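Long-range contacts in aspartate-semialdehyde dehydrogenase 2 (Vibrio cholerae, PDB 2R00), which catalyses the NADPH-dependent reductive dephosphorylation of L-aspartyl-4-phosphate to L-aspartate-semialdehyde, a step on the way to lysine and methionine: residues F99-V109 and E119-N130; G16-Q24 and K44-T52. One frame throughout, in Å; residues are numbered along the deposited sequence.

In the fold
Both contacts reach the same mixed sheet of the nucleotide-binding domain, at its two ends within the chain: contact 2 packs helix 14-25 against edge strand 45-48, while contact 1 fastens the loop after strand 91-94 to strand 125-127 at the far side. Their centres are about 25 Å apart and their nearest atoms about 6 Å, without touching. Contact 2 lies near the predicted NADP(+) site, the side chain of Tyr46 being about 4 Å from that of Thr12, one of its residues. Contact 1 lies beside the active site: Arg100, predicted to bind phosphate, comes within about 4 Å of Lys215, side chain to side chain, and Asn130 immediately precedes the acyl-thioester cysteine, Cys131.

Contact 1: F99-V109 and E119-N130; sequences FRYDYDIPLVV and EFRNRNIIANPN
With CG anti to its carbonyl carbon (chi1 -63°) and the chain extended from there to NE, Arg100 reaches the backbone of Asn128, where NE meets O at 2.9 Å in the carbonyl plane, on a lone pair. One guanidinium face lies against the backbone of Asn130, whose N sits over its centre. Arg123, by contrast, is bent at chi2 (-103°) and again at chi3, which curls its guanidinium back to two acids. Arg123 NE reaches Asp104 OD2 at 3.2 Å, from above the carboxylate plane, and its NH2 makes a longer salt bridge to Asp102 OD2; a water ties the two acids together. Beside the same guanidinium, Ile125 CD1 sits over a face of the Phe99 ring, 4.0 Å from its centroid, in a CH-pi contact. Asn122 ND2 adds a 2.9 Å hydrogen bond to Asp104 O. In the middle the backbones join directly, Ala127 N to Pro106 O at 2.9 Å and Val108 N to Ala127 O at 3.2 Å, while Leu107 CD1 packs on Pro129 CG. The loop is thus bridged to the outermost strand of the Rossmann-type sheet, next to the predicted phosphate site and the helix that begins with catalytic Cys131.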
loop_
_atom_site.group_PDB
_atom_site.type_symbol
_atom_site.label_atom_id
_atom_site.label_comp_id
_atom_site.label_asym_id
_atom_site.label_seq_id
_atom_site.Cartn_x
_atom_site.Cartn_y
_atom_site.Cartn_z
ATOM N N PHE A 99 20.557 -16.839 10.291
ATOM C CA PHE A 99 20.277 -17.362 11.652
ATOM C C PHE A 99 18.988 -16.876 12.301
ATOM O O PHE A 99 18.714 -17.203 13.460
ATOM C CB PHE A 99 21.432 -17.059 12.607
ATOM C CG PHE A 99 22.711 -17.726 12.244
ATOM C CD1 PHE A 99 22.907 -19.071 12.510
ATOM C CD2 PHE A 99 23.740 -16.998 11.654
ATOM C CE1 PHE A 99 24.107 -19.697 12.165
ATOM C CE2 PHE A 99 24.945 -17.608 11.321
ATOM C CZ PHE A 99 25.130 -18.959 11.569
ATOM N N ARG A 100 18.187 -16.109 11.567
ATOM C CA ARG A 100 16.986 -15.488 12.156
ATOM C C ARG A 100 15.953 -16.497 12.666
ATOM O O ARG A 100 15.203 -16.184 13.573
ATOM C CB ARG A 100 16.301 -14.539 11.162
ATOM C CG ARG A 100 17.135 -13.344 10.722
ATOM C CD ARG A 100 16.330 -12.400 9.848
ATOM N NE ARG A 100 17.178 -11.302 9.387
ATOM C CZ ARG A 100 17.101 -10.734 8.188
ATOM N NH1 ARG A 100 16.205 -11.149 7.306
ATOM N NH2 ARG A 100 17.934 -9.749 7.874
ATOM N N TYR A 101 15.907 -17.687 12.070
ATOM C CA TYR A 101 14.807 -18.656 12.319
ATOM C C TYR A 101 15.270 -19.831 13.178
ATOM O O TYR A 101 14.479 -20.714 13.504
ATOM C CB TYR A 101 14.151 -19.109 10.977
ATOM C CG TYR A 101 13.968 -17.915 10.070
ATOM C CD1 TYR A 101 14.905 -17.616 9.079
ATOM C CD2 TYR A 101 12.904 -17.026 10.267
ATOM C CE1 TYR A 101 14.771 -16.477 8.288
ATOM C CE2 TYR A 101 12.768 -15.882 9.478
ATOM C CZ TYR A 101 13.709 -15.613 8.501
ATOM O OH TYR A 101 13.580 -14.484 7.729
ATOM N N ASP A 102 16.550 -19.821 13.554
ATOM C CA ASP A 102 17.116 -20.843 14.433
ATOM C C ASP A 102 16.503 -20.745 15.827
ATOM O O ASP A 102 16.560 -19.696 16.468
ATOM C CB ASP A 102 18.648 -20.742 14.500
ATOM C CG ASP A 102 19.322 -21.204 13.213
ATOM O OD1 ASP A 102 19.310 -20.428 12.245
ATOM O OD2 ASP A 102 19.846 -22.343 13.160
ATOM N N TYR A 103 15.916 -21.853 16.275
ATOM C CA TYR A 103 15.195 -21.916 17.543
ATOM C C TYR A 103 16.015 -21.393 18.721
ATOM O O TYR A 103 15.491 -20.698 19.589
ATOM C CB TYR A 103 14.761 -23.357 17.809
ATOM C CG TYR A 103 14.025 -23.576 19.118
ATOM C CD1 TYR A 103 12.743 -23.087 19.304
ATOM C CD2 TYR A 103 14.618 -24.302 20.156
ATOM C CE1 TYR A 103 12.060 -23.298 20.495
ATOM C CE2 TYR A 103 13.943 -24.521 21.354
ATOM C CZ TYR A 103 12.664 -24.014 21.510
ATOM O OH TYR A 103 11.983 -24.222 22.690
ATOM N N ASP A 104 17.298 -21.726 18.722
ATOM C CA ASP A 104 18.208 -21.418 19.815
ATOM C C ASP A 104 18.893 -20.044 19.736
ATOM O O ASP A 104 19.683 -19.689 20.618
ATOM C CB ASP A 104 19.257 -22.529 19.927
ATOM C CG ASP A 104 19.921 -22.898 18.565
ATOM O OD1 ASP A 104 19.343 -22.672 17.465
ATOM O OD2 ASP A 104 21.031 -23.465 18.625
ATOM N N ILE A 105 18.587 -19.274 18.696
ATOM C CA ILE A 105 19.265 -17.993 18.463
ATOM C C ILE A 105 18.256 -16.858 18.590
ATOM O O ILE A 105 17.226 -16.880 17.911
ATOM C CB ILE A 105 19.993 -17.974 17.086
ATOM C CG1 ILE A 105 21.137 -19.009 17.093
ATOM C CG2 ILE A 105 20.489 -16.537 16.733
ATOM C CD1 ILE A 105 21.902 -19.187 15.768
ATOM N N PRO A 106 18.534 -15.876 19.480
ATOM C CA PRO A 106 17.619 -14.751 19.649
ATOM C C PRO A 106 17.576 -13.839 18.421
ATOM O O PRO A 106 18.605 -13.598 17.787
ATOM C CB PRO A 106 18.221 -13.985 20.838
ATOM C CG PRO A 106 19.682 -14.310 20.790
ATOM C CD PRO A 106 19.713 -15.756 20.363
ATOM N N LEU A 107 16.382 -13.336 18.108
ATOM C CA LEU A 107 16.178 -12.373 17.021
ATOM C C LEU A 107 15.688 -11.070 17.640
ATOM O O LEU A 107 14.573 -11.015 18.148
ATOM C CB LEU A 107 15.127 -12.906 16.042
ATOM C CG LEU A 107 14.649 -12.012 14.886
ATOM C CD1 LEU A 107 15.814 -11.794 13.901
ATOM C CD2 LEU A 107 13.438 -12.638 14.169
ATOM N N VAL A 108 16.504 -10.020 17.582
ATOM C CA VAL A 108 16.333 -8.907 18.521
ATOM C C VAL A 108 16.059 -7.537 17.897
ATOM O O VAL A 108 16.789 -7.092 17.026
ATOM C CB VAL A 108 17.538 -8.818 19.510
ATOM C CG1 VAL A 108 17.404 -7.618 20.424
ATOM C CG2 VAL A 108 17.662 -10.127 20.322
ATOM N N VAL A 109 14.985 -6.899 18.363
ATOM C CA VAL A 109 14.745 -5.464 18.200
ATOM C C VAL A 109 14.798 -4.862 19.620
ATOM O O VAL A 109 13.915 -5.137 20.440
ATOM C CB VAL A 109 13.341 -5.179 17.589
ATOM C CG1 VAL A 109 13.036 -3.669 17.593
ATOM C CG2 VAL A 109 13.225 -5.760 16.172
ATOM N N GLU A 119 20.024 -14.788 25.558
ATOM C CA GLU A 119 20.183 -16.055 24.844
ATOM C C GLU A 119 21.378 -16.078 23.884
ATOM O O GLU A 119 21.569 -17.063 23.173
ATOM C CB GLU A 119 18.898 -16.423 24.092
ATOM C CG GLU A 119 17.655 -16.538 24.960
ATOM C CD GLU A 119 17.561 -17.844 25.750
ATOM O OE1 GLU A 119 18.416 -18.739 25.586
ATOM O OE2 GLU A 119 16.596 -17.983 26.539
ATOM N N PHE A 120 22.187 -15.011 23.872
ATOM C CA PHE A 120 23.397 -14.974 23.043
ATOM C C PHE A 120 24.329 -16.115 23.421
ATOM O O PHE A 120 25.114 -16.582 22.601
ATOM C CB PHE A 120 24.133 -13.630 23.158
ATOM C CG PHE A 120 25.022 -13.512 24.385
ATOM C CD1 PHE A 120 26.362 -13.903 24.334
ATOM C CD2 PHE A 120 24.516 -13.016 25.582
ATOM C CE1 PHE A 120 27.188 -13.800 25.461
ATOM C CE2 PHE A 120 25.333 -12.906 26.716
ATOM C CZ PHE A 120 26.673 -13.297 26.650
ATOM N N ARG A 121 24.239 -16.572 24.665
ATOM C CA ARG A 121 25.177 -17.590 25.142
ATOM C C ARG A 121 24.899 -19.014 24.625
ATOM O O ARG A 121 25.745 -19.897 24.754
ATOM C CB ARG A 121 25.339 -17.543 26.669
ATOM C CG ARG A 121 24.104 -17.874 27.496
ATOM C CD ARG A 121 24.538 -18.077 28.958
ATOM N NE ARG A 121 23.436 -18.077 29.932
ATOM C CZ ARG A 121 23.550 -18.530 31.183
ATOM N NH1 ARG A 121 22.509 -18.486 32.012
ATOM N NH2 ARG A 121 24.708 -19.037 31.609
ATOM N N ASN A 122 23.726 -19.216 24.032
ATOM C CA ASN A 122 23.396 -20.486 23.380
ATOM C C ASN A 122 24.390 -20.862 22.281
ATOM O O ASN A 122 24.847 -22.008 22.227
ATOM C CB ASN A 122 21.973 -20.443 22.806
ATOM C CG ASN A 122 20.899 -20.403 23.884
ATOM O OD1 ASN A 122 21.175 -20.615 25.074
ATOM N ND2 ASN A 122 19.660 -20.127 23.470
ATOM N N ARG A 123 24.731 -19.889 21.429
ATOM C CA ARG A 123 25.524 -20.116 20.217
ATOM C C ARG A 123 26.548 -19.006 19.954
ATOM O O ARG A 123 27.287 -19.060 18.961
ATOM C CB ARG A 123 24.588 -20.219 18.996
ATOM C CG ARG A 123 23.806 -21.537 18.906
ATOM C CD ARG A 123 24.409 -22.488 17.841
ATOM N NE ARG A 123 23.506 -22.687 16.681
ATOM C CZ ARG A 123 23.875 -22.627 15.400
ATOM N NH1 ARG A 123 25.126 -22.363 15.079
ATOM N NH2 ARG A 123 22.985 -22.839 14.422
ATOM N N ASN A 124 26.578 -17.991 20.820
ATOM C CA ASN A 124 27.391 -16.784 20.602
ATOM C C ASN A 124 26.968 -16.046 19.333
ATOM O O ASN A 124 27.786 -15.417 18.650
ATOM C CB ASN A 124 28.898 -17.091 20.596
ATOM C CG ASN A 124 29.463 -17.314 22.003
ATOM O OD1 ASN A 124 28.787 -17.079 23.016
ATOM N ND2 ASN A 124 30.705 -17.785 22.066
ATOM N N ILE A 125 25.673 -16.123 19.029
ATOM C CA ILE A 125 25.105 -15.400 17.900
ATOM C C ILE A 125 23.774 -14.778 18.306
ATOM O O ILE A 125 22.972 -15.414 19.010
ATOM C CB ILE A 125 24.897 -16.316 16.652
ATOM C CG1 ILE A 125 26.194 -17.026 16.249
ATOM C CG2 ILE A 125 24.396 -15.492 15.457
ATOM C CD1 ILE A 125 25.960 -18.240 15.363
ATOM N N ILE A 126 23.576 -13.529 17.877
ATOM C CA ILE A 126 22.292 -12.828 17.950
ATOM C C ILE A 126 21.950 -12.405 16.511
ATOM O O ILE A 126 22.805 -11.905 15.804
ATOM C CB ILE A 126 22.380 -11.536 18.826
ATOM C CG1 ILE A 126 22.925 -11.850 20.228
ATOM C CG2 ILE A 126 21.018 -10.856 18.922
ATOM C CD1 ILE A 126 23.461 -10.622 20.988
ATOM N N ALA A 127 20.709 -12.610 16.091
ATOM C CA ALA A 127 20.297 -12.309 14.712
ATOM C C ALA A 127 19.641 -10.937 14.650
ATOM O O ALA A 127 18.817 -10.609 15.507
ATOM C CB ALA A 127 19.342 -13.378 14.217
ATOM N N ASN A 128 20.028 -10.143 13.648
ATOM C CA ASN A 128 19.446 -8.827 13.376
ATOM C C ASN A 128 18.285 -9.080 12.425
ATOM O O ASN A 128 18.478 -9.763 11.422
ATOM C CB ASN A 128 20.500 -7.931 12.688
ATOM C CG ASN A 128 20.229 -6.422 12.838
ATOM O OD1 ASN A 128 20.285 -5.660 11.855
ATOM N ND2 ASN A 128 19.994 -5.982 14.060
ATOM N N PRO A 129 17.070 -8.577 12.745
ATOM C CA PRO A 129 15.949 -8.828 11.840
ATOM C C PRO A 129 15.979 -7.999 10.553
ATOM O O PRO A 129 16.813 -7.103 10.390
ATOM C CB PRO A 129 14.703 -8.461 12.681
ATOM C CG PRO A 129 15.187 -8.275 14.085
ATOM C CD PRO A 129 16.635 -7.818 13.927
ATOM N N ASN A 130 15.054 -8.329 9.659
ATOM C CA ASN A 130 14.823 -7.591 8.438
ATOM C C ASN A 130 14.372 -6.171 8.784
ATOM O O ASN A 130 13.580 -5.994 9.713
ATOM C CB ASN A 130 13.741 -8.331 7.646
ATOM C CG ASN A 130 13.687 -7.913 6.200
ATOM O OD1 ASN A 130 13.289 -6.799 5.885
ATOM N ND2 ASN A 130 14.090 -8.812 5.306
HETATM O O HOH W 1 19.979 -24.009 15.277
#

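Contact 2: G16-Q24 and K44-T52; sequences GETMLEVLQ and KTYRFNGKT
Leu20 is the main bump on helix 16-24, and it fits between Tyr46 and Phe48 of strand 45-48, in the helix-on-sheet packing of a Rossmann-type nucleotide-binding domain. The two segment axes approach to 9.2 Å and run nearly parallel, at 22°, so Glu17, Leu20 and Gln24 follow Tyr46, Phe48 and Asn49 in order. The branches of Leu20 divide the work: CD1 rests against Tyr46 CB at 3.8 Å, CD2 leans on the backbone O of Arg47, and CG meets Phe48 CD2. Phe48 is the bump from the other side. Its first torsion sets CG away from the backbone N, and the ring enters edge-on into the hollow between Leu20 and Leu23, where Phe48 CE2 comes 3.8 Å from Leu23 CB and Leu20 O lies in the ring plane. Phe48 also touches Val30 and Leu33 of strand 30-37 and is buried.

Polar groups close both ends of the seam. At one end Glu17 reaches across to Tyr46, carboxylate and ring planes 72° apart; the phenol OH donates to the anti lone pair of Glu17 OE1 at 2.5 Å. On the same ring, Lys44 NZ lies over one face, toward the rim. At the other end the extended Gln24 slides past Asn49 in the opposite direction, its CG 3.5 Å from Asn49 OD1. Here the strand enters the type I' turn of a beta hairpin, Phe48 to Lys51, and a water joins Leu23 O to Asn49 ND2. Gln24 OE1 takes two donors at the turn: the backbone N of Asn49 at 2.9 Å, with an angle of 161° at the hydrogen, and a water that in turn accepts from Gly50 N.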
loop_
_atom_site.group_PDB
_atom_site.type_symbol
_atom_site.label_atom_id
_atom_site.label_comp_id
_atom_site.label_asym_id
_atom_site.label_seq_id
_atom_site.Cartn_x
_atom_site.Cartn_y
_atom_site.Cartn_z
ATOM N N GLY A 16 27.906 -2.513 5.921
ATOM C CA GLY A 16 29.145 -2.576 6.701
ATOM C C GLY A 16 29.750 -1.193 6.893
ATOM O O GLY A 16 30.170 -0.841 7.995
ATOM N N GLU A 17 29.759 -0.401 5.821
ATOM C CA GLU A 17 30.258 0.986 5.876
ATOM C C GLU A 17 29.372 1.839 6.774
ATOM O O GLU A 17 29.867 2.690 7.533
ATOM C CB GLU A 17 30.341 1.595 4.477
ATOM C CG GLU A 17 31.540 1.118 3.668
ATOM C CD GLU A 17 31.601 1.718 2.269
ATOM O OE1 GLU A 17 32.698 1.684 1.655
ATOM O OE2 GLU A 17 30.557 2.208 1.776
ATOM N N THR A 18 28.064 1.587 6.709
ATOM C CA THR A 18 27.113 2.292 7.571
ATOM C C THR A 18 27.307 1.907 9.038
ATOM O O THR A 18 27.206 2.759 9.921
ATOM C CB THR A 18 25.646 2.086 7.108
ATOM O OG1 THR A 18 25.535 2.415 5.718
ATOM C CG2 THR A 18 24.693 2.975 7.902
ATOM N N MET A 19 27.600 0.632 9.300
ATOM C CA MET A 19 27.878 0.171 10.667
ATOM C C MET A 19 29.045 0.927 11.322
ATOM O O MET A 19 28.960 1.324 12.481
ATOM C CB MET A 19 28.115 -1.342 10.702
ATOM C CG MET A 19 26.835 -2.158 10.593
ATOM S SD MET A 19 27.192 -3.898 10.355
ATOM C CE MET A 19 25.586 -4.624 10.722
ATOM N N LEU A 20 30.128 1.116 10.575
ATOM C CA LEU A 20 31.257 1.914 11.053
ATOM C C LEU A 20 30.795 3.332 11.434
ATOM O O LEU A 20 31.098 3.807 12.532
ATOM C CB LEU A 20 32.382 1.936 10.000
ATOM C CG LEU A 20 33.646 2.787 10.200
ATOM C CD1 LEU A 20 34.795 2.190 9.395
ATOM C CD2 LEU A 20 33.413 4.222 9.758
ATOM N N GLU A 21 30.047 3.982 10.538
ATOM C CA GLU A 21 29.487 5.325 10.793
ATOM C C GLU A 21 28.607 5.397 12.034
ATOM O O GLU A 21 28.658 6.382 12.788
ATOM C CB GLU A 21 28.660 5.806 9.604
ATOM C CG GLU A 21 29.457 6.090 8.351
ATOM C CD GLU A 21 28.565 6.443 7.166
ATOM O OE1 GLU A 21 29.001 6.225 6.019
ATOM O OE2 GLU A 21 27.426 6.932 7.376
ATOM N N VAL A 22 27.789 4.365 12.237
ATOM C CA VAL A 22 26.884 4.324 13.380
ATOM C C VAL A 22 27.648 4.113 14.691
ATOM O O VAL A 22 27.351 4.767 15.675
ATOM C CB VAL A 22 25.727 3.293 13.191
ATOM C CG1 VAL A 22 24.882 3.181 14.453
ATOM C CG2 VAL A 22 24.849 3.687 11.994
ATOM N N LEU A 23 28.631 3.214 14.691
ATOM C CA LEU A 23 29.505 3.014 15.851
ATOM C C LEU A 23 30.191 4.316 16.274
ATOM O O LEU A 23 30.326 4.603 17.468
ATOM C CB LEU A 23 30.558 1.935 15.562
ATOM C CG LEU A 23 30.103 0.464 15.561
ATOM C CD1 LEU A 23 31.191 -0.449 14.974
ATOM C CD2 LEU A 23 29.700 0.003 16.952
ATOM N N GLN A 24 30.610 5.095 15.289
ATOM C CA GLN A 24 31.218 6.395 15.537
ATOM C C GLN A 24 30.179 7.405 16.078
ATOM O O GLN A 24 30.340 7.943 17.181
ATOM C CB GLN A 24 31.894 6.887 14.259
ATOM C CG GLN A 24 32.580 8.232 14.377
ATOM C CD GLN A 24 33.318 8.584 13.117
ATOM O OE1 GLN A 24 34.426 8.113 12.889
ATOM N NE2 GLN A 24 32.708 9.423 12.284
ATOM N N LYS A 44 42.035 -1.693 1.645
ATOM C CA LYS A 44 41.266 -0.449 1.601
ATOM C C LYS A 44 41.239 0.208 2.985
ATOM O O LYS A 44 41.243 -0.485 4.007
ATOM C CB LYS A 44 39.846 -0.671 1.087
ATOM C CG LYS A 44 39.227 0.616 0.551
ATOM C CD LYS A 44 37.723 0.539 0.371
ATOM C CE LYS A 44 37.156 1.897 -0.078
ATOM N NZ LYS A 44 37.699 3.057 0.711
ATOM N N THR A 45 41.231 1.538 3.017
ATOM C CA THR A 45 41.307 2.241 4.289
ATOM C C THR A 45 40.074 3.080 4.595
ATOM O O THR A 45 39.463 3.658 3.695
ATOM C CB THR A 45 42.568 3.109 4.397
ATOM O OG1 THR A 45 42.668 3.958 3.246
ATOM C CG2 THR A 45 43.809 2.235 4.508
ATOM N N TYR A 46 39.733 3.121 5.883
ATOM C CA TYR A 46 38.613 3.899 6.404
ATOM C C TYR A 46 39.042 4.686 7.640
ATOM O O TYR A 46 39.965 4.281 8.353
ATOM C CB TYR A 46 37.445 2.974 6.770
ATOM C CG TYR A 46 36.764 2.344 5.574
ATOM C CD1 TYR A 46 37.166 1.098 5.101
ATOM C CD2 TYR A 46 35.723 3.000 4.912
ATOM C CE1 TYR A 46 36.543 0.510 4.004
ATOM C CE2 TYR A 46 35.101 2.430 3.821
ATOM C CZ TYR A 46 35.515 1.182 3.373
ATOM O OH TYR A 46 34.902 0.608 2.290
ATOM N N ARG A 47 38.359 5.800 7.895
ATOM C CA ARG A 47 38.635 6.617 9.075
ATOM C C ARG A 47 37.558 6.385 10.123
ATOM O O ARG A 47 36.373 6.543 9.839
ATOM C CB ARG A 47 38.688 8.103 8.700
ATOM C CG ARG A 47 39.066 9.026 9.849
ATOM C CD ARG A 47 39.364 10.429 9.332
ATOM N NE ARG A 47 39.585 11.375 10.422
ATOM C CZ ARG A 47 40.784 11.696 10.905
ATOM N NH1 ARG A 47 41.886 11.152 10.389
ATOM N NH2 ARG A 47 40.879 12.568 11.907
ATOM N N PHE A 48 37.977 6.031 11.333
ATOM C CA PHE A 48 37.040 5.756 12.411
ATOM C C PHE A 48 37.551 6.342 13.714
ATOM O O PHE A 48 38.650 6.000 14.161
ATOM C CB PHE A 48 36.817 4.238 12.550
ATOM C CG PHE A 48 36.036 3.851 13.764
ATOM C CD1 PHE A 48 36.689 3.447 14.925
ATOM C CD2 PHE A 48 34.642 3.891 13.755
ATOM C CE1 PHE A 48 35.973 3.082 16.055
ATOM C CE2 PHE A 48 33.917 3.533 14.877
ATOM C CZ PHE A 48 34.580 3.131 16.036
ATOM N N ASN A 49 36.745 7.207 14.327
ATOM C CA ASN A 49 37.140 7.919 15.543
ATOM C C ASN A 49 38.512 8.611 15.405
ATOM O O ASN A 49 39.324 8.606 16.337
ATOM C CB ASN A 49 37.103 6.987 16.761
ATOM C CG ASN A 49 35.685 6.737 17.275
ATOM O OD1 ASN A 49 34.760 7.494 16.981
ATOM N ND2 ASN A 49 35.519 5.680 18.070
ATOM N N GLY A 50 38.759 9.185 14.228
ATOM C CA GLY A 50 40.000 9.903 13.941
ATOM C C GLY A 50 41.222 9.038 13.654
ATOM O O GLY A 50 42.327 9.565 13.467
ATOM N N LYS A 51 41.021 7.719 13.618
ATOM C CA LYS A 51 42.092 6.755 13.358
ATOM C C LYS A 51 41.861 6.012 12.035
ATOM O O LYS A 51 40.716 5.853 11.589
ATOM C CB LYS A 51 42.213 5.758 14.517
ATOM C CG LYS A 51 42.399 6.399 15.895
ATOM C CD LYS A 51 42.829 5.366 16.925
ATOM C CE LYS A 51 42.880 5.961 18.329
ATOM N NZ LYS A 51 43.292 4.939 19.342
ATOM N N THR A 52 42.949 5.571 11.403
ATOM C CA THR A 52 42.860 4.813 10.153
ATOM C C THR A 52 42.680 3.316 10.433
ATOM O O THR A 52 43.381 2.743 11.266
ATOM C CB THR A 52 44.100 5.050 9.268
ATOM O OG1 THR A 52 44.186 6.443 8.972
ATOM C CG2 THR A 52 44.010 4.277 7.942
HETATM O O HOH W 2 32.866 4.739 18.690
HETATM O O HOH W 3 36.443 9.938 12.268
#